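Local coordinates for protein PP1b (Porcine reproductive and respiratory syndrome virus, PDB 6JDR) that probably uses ATP hydrolysis to unwind RNA and DNA duplexes with 5' to 3' polarity, as the zinc-binding helicase piece of the arterivirus replicase polyprotein, at residues Glu131-Met134 / Val135-Ala138; Asn231-Asp234 / Val235-Leu239; Tyr263-Asp266 / Ile267-Gln270. The protein carries 1 engineered substitution. All coordinates share one frame; numbering follows the deposited sequence.

Interaction 1: Glu131-Met134 / Val135-Ala138; sequences EINM and VAVA
Asn133 and Val137 meet at the first turn of helix 134-142. The backbone O of Asn133 accepts from Val137 N at 2.9 Å. One residue on, Met134 O takes Ala138 N at 3.1 Å. The amide of Val135 lies too early in the helix for such a partner. Its N-H turns to the side chain of Asn133 instead, but the bond to OD1 is weak, 3.5 Å long and bent to 134°. Asn133 holds CG anti to its own N (chi1 -178°), which swings the carboxamide forward beside the turn. There the side chains of Asn133 and Val135 lie side by side and point the same way. ND2 of Asn133 rests against the methyl CB of Ala136 at 3.6 Å. The N-H of Asn133 is itself satisfied from outside, by the hydroxyl of Ser240. The backbone of Met134 bonds to that of Gly8, close to the zinc ligands Cys7 and Cys10.

On the apolar side, Met134 and Val137 run side by side. The Met134 chain bends at chi2 and chi3, and its SD comes to 4.1 Å from Val137 CG2. Leu64 and Tyr263 also touch Met134. The whole is a helix N-cap, with Asn133 as the capping residue, at the start of helix 134-142, next to the zinc-binding N-terminal part of the helicase.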
loop_
_atom_site.group_PDB
_atom_site.type_symbol
_atom_site.label_atom_id
_atom_site.label_comp_id
_atom_site.label_asym_id
_atom_site.label_seq_id
_atom_site.Cartn_x
_atom_site.Cartn_y
_atom_site.Cartn_z
ATOM N N GLU A 131 1.112 21.656 7.888
ATOM C CA GLU A 131 1.654 20.851 6.794
ATOM C C GLU A 131 0.606 20.432 5.757
ATOM O O GLU A 131 0.897 19.612 4.886
ATOM C CB GLU A 131 2.328 19.598 7.372
ATOM N N ILE A 132 -0.599 20.994 5.835
ATOM C CA ILE A 132 -1.691 20.603 4.946
ATOM C C ILE A 132 -1.612 21.367 3.627
ATOM O O ILE A 132 -1.372 22.577 3.613
ATOM C CB ILE A 132 -3.068 20.830 5.620
ATOM C CG1 ILE A 132 -3.232 19.908 6.839
ATOM C CG2 ILE A 132 -4.210 20.619 4.633
ATOM C CD1 ILE A 132 -3.368 18.434 6.512
ATOM N N ASN A 133 -1.823 20.641 2.528
ATOM C CA ASN A 133 -1.801 21.199 1.174
ATOM C C ASN A 133 -2.743 20.376 0.293
ATOM O O ASN A 133 -2.369 19.315 -0.213
ATOM C CB ASN A 133 -0.369 21.169 0.622
ATOM C CG ASN A 133 -0.245 21.788 -0.767
ATOM O OD1 ASN A 133 -1.221 22.244 -1.355
ATOM N ND2 ASN A 133 0.973 21.802 -1.293
ATOM N N MET A 134 -3.965 20.870 0.111
ATOM C CA MET A 134 -5.018 20.073 -0.518
ATOM C C MET A 134 -4.863 19.918 -2.035
ATOM O O MET A 134 -5.458 19.006 -2.617
ATOM C CB MET A 134 -6.402 20.630 -0.174
ATOM C CG MET A 134 -6.727 20.623 1.316
ATOM S SD MET A 134 -6.725 18.985 2.089
ATOM C CE MET A 134 -8.159 18.247 1.312
ATOM N N VAL A 135 -4.071 20.780 -2.675
ATOM C CA VAL A 135 -3.749 20.578 -4.096
ATOM C C VAL A 135 -2.737 19.432 -4.261
ATOM O O VAL A 135 -2.799 18.680 -5.234
ATOM C CB VAL A 135 -3.288 21.877 -4.816
ATOM C CG1 VAL A 135 -2.077 22.509 -4.148
ATOM C CG2 VAL A 135 -2.983 21.598 -6.284
ATOM N N ALA A 136 -1.831 19.288 -3.297
ATOM C CA ALA A 136 -0.913 18.152 -3.258
ATOM C C ALA A 136 -1.651 16.863 -2.900
ATOM O O ALA A 136 -1.356 15.799 -3.452
ATOM C CB ALA A 136 0.205 18.410 -2.261
ATOM N N VAL A 137 -2.606 16.962 -1.976
ATOM C CA VAL A 137 -3.436 15.816 -1.594
ATOM C C VAL A 137 -4.137 15.241 -2.827
ATOM O O VAL A 137 -4.085 14.034 -3.067
ATOM C CB VAL A 137 -4.475 16.195 -0.509
ATOM C CG1 VAL A 137 -5.536 15.114 -0.349
ATOM C CG2 VAL A 137 -3.787 16.447 0.825
ATOM N N ALA A 138 -4.781 16.111 -3.604
ATOM C CA ALA A 138 -5.474 15.699 -4.833
ATOM C C ALA A 138 -4.534 14.980 -5.801
ATOM O O ALA A 138 -4.833 13.887 -6.279
ATOM C CB ALA A 138 -6.101 16.905 -5.512
#

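Interaction 2: Asn231-Asp234 / Val235-Leu239; sequences NHLD and VLRLL
Asp234 and Arg237 form an i to i+3 salt bridge on helix 232-239. This helix is the crossover of the beta-alpha-beta unit that joins strands 222-224 and 245-248 in the helicase core. OD1 of Asp234 receives NH1 of Arg237 at 2.5 Å, too short to be taken literally, with an N-H...O angle of only 129°. The carboxylate lies at the guanidinium edge, but the two planes are turned 39° apart. The contact runs through one oxygen and one nitrogen. Leu233 comes from a different direction. Its CD2 lies over one face of the guanidinium, 3.5 Å from Arg237 NH2.

The torsions explain this placement. Arg237 starts with CG anti to its carbonyl carbon (chi1 -75°) and then stays extended as far as NE. This carries the guanidinium back along the helix toward its N-terminal end. Thr128 O accepts from NH2 of Arg237 and ties the group to the chain just before helix 134-142. A water links NH1 to Asn231 OD1 through two weak bonds.

Asn231 is the N-cap. Its OD1 also accepts from Asp234 N at 2.9 Å, and this bond is fairly straight. The cap thus holds the backbone of the residue that supplies the carboxylate. Regular helix bonds follow, among them Arg237 N to Leu233 O. Farther out, Leu64 and Val67 of helix 63-67 pack on Leu236. His232 touches Ser260, a ligand of a bound zinc ion. Beside the cap, CG2 of Val235 approaches Asn231 O to 3.3 Å.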
loop_
_atom_site.group_PDB
_atom_site.type_symbol
_atom_site.label_atom_id
_atom_site.label_comp_id
_atom_site.label_asym_id
_atom_site.label_seq_id
_atom_site.Cartn_x
_atom_site.Cartn_y
_atom_site.Cartn_z
ATOM N N ASN A 231 -6.706 8.036 11.504
ATOM C CA ASN A 231 -7.141 9.410 11.730
ATOM C C ASN A 231 -7.154 10.174 10.415
ATOM O O ASN A 231 -6.145 10.232 9.720
ATOM C CB ASN A 231 -6.210 10.093 12.737
ATOM C CG ASN A 231 -6.587 11.543 12.999
ATOM O OD1 ASN A 231 -6.408 12.411 12.139
ATOM N ND2 ASN A 231 -7.084 11.817 14.200
ATOM N N HIS A 232 -8.295 10.772 10.086
ATOM C CA HIS A 232 -8.499 11.371 8.765
ATOM C C HIS A 232 -7.545 12.531 8.504
ATOM O O HIS A 232 -6.967 12.620 7.427
ATOM C CB HIS A 232 -9.948 11.834 8.589
ATOM C CG HIS A 232 -10.943 10.718 8.573
ATOM N ND1 HIS A 232 -12.275 10.914 8.277
ATOM C CD2 HIS A 232 -10.802 9.392 8.815
ATOM C CE1 HIS A 232 -12.915 9.762 8.352
ATOM N NE2 HIS A 232 -12.044 8.822 8.677
ATOM N N LEU A 233 -7.374 13.399 9.495
ATOM C CA LEU A 233 -6.492 14.558 9.355
ATOM C C LEU A 233 -5.029 14.146 9.199
ATOM O O LEU A 233 -4.300 14.743 8.406
ATOM C CB LEU A 233 -6.649 15.509 10.552
ATOM C CG LEU A 233 -5.887 16.838 10.455
ATOM C CD1 LEU A 233 -6.414 17.693 9.310
ATOM C CD2 LEU A 233 -5.966 17.606 11.766
ATOM N N ASP A 234 -4.598 13.132 9.949
ATOM C CA ASP A 234 -3.231 12.625 9.812
ATOM C C ASP A 234 -2.985 12.049 8.420
ATOM O O ASP A 234 -1.889 12.168 7.882
ATOM C CB ASP A 234 -2.926 11.554 10.861
ATOM C CG ASP A 234 -2.775 12.122 12.250
ATOM O OD1 ASP A 234 -2.434 13.313 12.380
ATOM O OD2 ASP A 234 -2.985 11.376 13.223
ATOM N N VAL A 235 -4.003 11.420 7.845
ATOM C CA VAL A 235 -3.883 10.866 6.504
ATOM C C VAL A 235 -3.690 11.995 5.488
ATOM O O VAL A 235 -2.870 11.883 4.572
ATOM C CB VAL A 235 -5.100 9.994 6.134
ATOM C CG1 VAL A 235 -5.097 9.649 4.653
ATOM C CG2 VAL A 235 -5.098 8.725 6.972
ATOM N N LEU A 236 -4.439 13.079 5.665
ATOM C CA LEU A 236 -4.287 14.249 4.809
ATOM C C LEU A 236 -2.909 14.901 4.963
ATOM O O LEU A 236 -2.357 15.412 3.993
ATOM C CB LEU A 236 -5.391 15.265 5.086
ATOM C CG LEU A 236 -6.811 14.853 4.694
ATOM C CD1 LEU A 236 -7.769 15.989 5.007
ATOM C CD2 LEU A 236 -6.889 14.480 3.220
ATOM N N ARG A 237 -2.360 14.877 6.178
ATOM C CA ARG A 237 -0.996 15.363 6.415
ATOM C C ARG A 237 0.017 14.589 5.576
ATOM O O ARG A 237 0.872 15.191 4.930
ATOM C CB ARG A 237 -0.615 15.267 7.894
ATOM C CG ARG A 237 -1.249 16.324 8.782
ATOM C CD ARG A 237 -0.820 16.141 10.235
ATOM N NE ARG A 237 -1.365 17.183 11.108
ATOM C CZ ARG A 237 -2.207 16.993 12.130
ATOM N NH1 ARG A 237 -2.644 15.778 12.469
ATOM N NH2 ARG A 237 -2.612 18.044 12.836
ATOM N N LEU A 238 -0.084 13.261 5.589
ATOM C CA LEU A 238 0.797 12.407 4.789
ATOM C C LEU A 238 0.615 12.656 3.295
ATOM O O LEU A 238 1.582 12.893 2.574
ATOM C CB LEU A 238 0.540 10.927 5.080
ATOM C CG LEU A 238 0.875 10.401 6.479
ATOM C CD1 LEU A 238 0.644 8.897 6.530
ATOM C CD2 LEU A 238 2.304 10.741 6.882
ATOM N N LEU A 239 -0.632 12.615 2.838
ATOM C CA LEU A 239 -0.937 12.824 1.430
ATOM C C LEU A 239 -0.543 14.206 0.908
ATOM O O LEU A 239 -0.425 14.396 -0.301
ATOM C CB LEU A 239 -2.413 12.552 1.159
ATOM C CG LEU A 239 -2.760 11.067 1.199
ATOM C CD1 LEU A 239 -4.267 10.859 1.176
ATOM C CD2 LEU A 239 -2.099 10.335 0.042
HETATM O O HOH W 1 -5.184 14.625 14.313
#

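Interaction 3: Tyr263-Asp266 / Ile267-Gln270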
loop_
_atom_site.group_PDB
_atom_site.type_symbol
_atom_site.label_atom_id
_atom_site.label_comp_id
_atom_site.label_asym_id
_atom_site.label_seq_id
_atom_site.Cartn_x
_atom_site.Cartn_y
_atom_site.Cartn_z
ATOM N N TYR A 263 -12.178 9.931 3.236
ATOM C CA TYR A 263 -12.820 10.070 1.922
ATOM C C TYR A 263 -11.877 9.744 0.758
ATOM O O TYR A 263 -12.323 9.277 -0.290
ATOM C CB TYR A 263 -13.375 11.487 1.737
ATOM C CG TYR A 263 -12.304 12.498 1.399
ATOM C CD1 TYR A 263 -12.037 12.841 0.075
ATOM C CD2 TYR A 263 -11.533 13.086 2.398
ATOM C CE1 TYR A 263 -11.041 13.751 -0.242
ATOM C CE2 TYR A 263 -10.540 14.002 2.092
ATOM C CZ TYR A 263 -10.297 14.330 0.770
ATOM O OH TYR A 263 -9.310 15.236 0.463
ATOM N N VAL A 264 -10.581 9.998 0.942
ATOM C CA VAL A 264 -9.599 9.766 -0.117
ATOM C C VAL A 264 -9.612 8.331 -0.644
ATOM O O VAL A 264 -9.315 8.109 -1.817
ATOM C CB VAL A 264 -8.154 10.137 0.306
ATOM C CG1 VAL A 264 -8.040 11.630 0.586
ATOM C CG2 VAL A 264 -7.677 9.311 1.498
ATOM N N PHE A 265 -9.975 7.369 0.205
ATOM C CA PHE A 265 -9.982 5.955 -0.192
ATOM C C PHE A 265 -11.066 5.624 -1.210
ATOM O O PHE A 265 -10.920 4.673 -1.976
ATOM C CB PHE A 265 -10.131 5.032 1.025
ATOM C CG PHE A 265 -9.109 5.269 2.096
ATOM C CD1 PHE A 265 -7.790 5.561 1.777
ATOM C CD2 PHE A 265 -9.468 5.194 3.432
ATOM C CE1 PHE A 265 -6.853 5.785 2.770
ATOM C CE2 PHE A 265 -8.538 5.412 4.429
ATOM C CZ PHE A 265 -7.229 5.709 4.101
ATOM N N ASP A 266 -12.139 6.409 -1.220
ATOM C CA ASP A 266 -13.220 6.231 -2.188
ATOM C C ASP A 266 -12.905 6.835 -3.559
ATOM O O ASP A 266 -13.626 6.587 -4.521
ATOM C CB ASP A 266 -14.515 6.823 -1.635
ATOM C CG ASP A 266 -14.947 6.154 -0.344
ATOM O OD1 ASP A 266 -14.954 4.906 -0.300
ATOM O OD2 ASP A 266 -15.268 6.869 0.632
ATOM N N ILE A 267 -11.842 7.628 -3.645
ATOM C CA ILE A 267 -11.398 8.201 -4.920
ATOM C C ILE A 267 -9.980 7.751 -5.290
ATOM O O ILE A 267 -9.429 8.178 -6.301
ATOM C CB ILE A 267 -11.498 9.746 -4.910
ATOM C CG1 ILE A 267 -10.686 10.354 -3.759
ATOM C CG2 ILE A 267 -12.954 10.174 -4.790
ATOM C CD1 ILE A 267 -10.598 11.867 -3.806
ATOM N N MET A 268 -9.411 6.867 -4.478
ATOM C CA MET A 268 -8.070 6.349 -4.697
ATOM C C MET A 268 -8.160 5.195 -5.706
ATOM O O MET A 268 -9.192 4.521 -5.783
ATOM C CB MET A 268 -7.508 5.849 -3.362
ATOM C CG MET A 268 -5.996 5.852 -3.229
ATOM S SD MET A 268 -5.512 5.531 -1.515
ATOM C CE MET A 268 -5.081 7.165 -0.929
ATOM N N PRO A 269 -7.095 4.970 -6.497
ATOM C CA PRO A 269 -7.089 3.775 -7.345
ATOM C C PRO A 269 -7.077 2.504 -6.498
ATOM O O PRO A 269 -6.210 2.348 -5.641
ATOM C CB PRO A 269 -5.793 3.915 -8.155
ATOM C CG PRO A 269 -5.488 5.369 -8.133
ATOM C CD PRO A 269 -5.973 5.871 -6.807
ATOM N N GLN A 270 -8.032 1.610 -6.743
ATOM C CA GLN A 270 -8.221 0.425 -5.906
ATOM C C GLN A 270 -7.723 -0.865 -6.556
ATOM O O GLN A 270 -7.785 -1.029 -7.774
ATOM C CB GLN A 270 -9.696 0.289 -5.527
ATOM C CG GLN A 270 -10.138 1.330 -4.510
ATOM C CD GLN A 270 -11.641 1.404 -4.343
ATOM O OE1 GLN A 270 -12.366 0.451 -4.639
ATOM N NE2 GLN A 270 -12.120 2.545 -3.858
#
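Met268 lies beside the ring of Phe265 in a Met-aromatic contact. It is formed within the loop that leads from strand 245-248 to strand 270-276 of the parallel helicase sheet. The Met268 side chain can be followed outward. CB sits 3.3 Å from Val264 O, against the backbone of the preceding turn. CG is anti to the backbone N (chi1 -154°), and the chain runs on extended to SD. SD meets Phe265 at CD1, 4.0 Å away. It lies 84° off the ring normal, so the sulfur is at the edge and not over a face. A bend at chi3 then brings CE up to two neighbours on the same side, Phe265 CD1 and Val264 CG2, each at 4.2 Å. Cys246 of strand 245-248 touches both Met268 and Phe265 from outside the loop. Phe146 meets the Phe265 ring with the planes at about 45°.

Ile267 takes a different course. Its CG1 passes close to Val264 O, and CD1 reaches Tyr263 CE1 at an oblique angle. Val141 of helix 134-142 also touches Ile267. The backbone turn is held by Ile267 N donating to Val264 O at 3.2 Å. Asp266 directs OD2 to His261. Both residues belong to a zinc site known for this protein, but no zinc is bound to them in this chain.

Gln270, where strand 270-276 begins, closes the turn with its side chain. Its extended chain delivers NE2 to Phe265 O at 3.1 Å, with the donor in the carbonyl plane.

The three contacts pack against one another along helices 134-142 and 232-239 and the 263-270 loop. Interactions 1 and 2 have centres 10 Å apart. Ile132 CD1 packs 3.7 Å from Arg237 N, and Val137 CG2 packs on the end of helix 232-239. Tyr263 of interaction 3 joins all three, since its OH lies 3.3 Å from Met134 CE and 3.7 Å from Leu236 CD2. Val264 adds a second join, with CG2 at 3.8 Å from Leu239 CD1. Bound zinc ions lie nearby. The side chain of Met134 is about 9 Å from one zinc ion, that of His232 about 6 Å from one, and that of Phe265 about 8 Å from one.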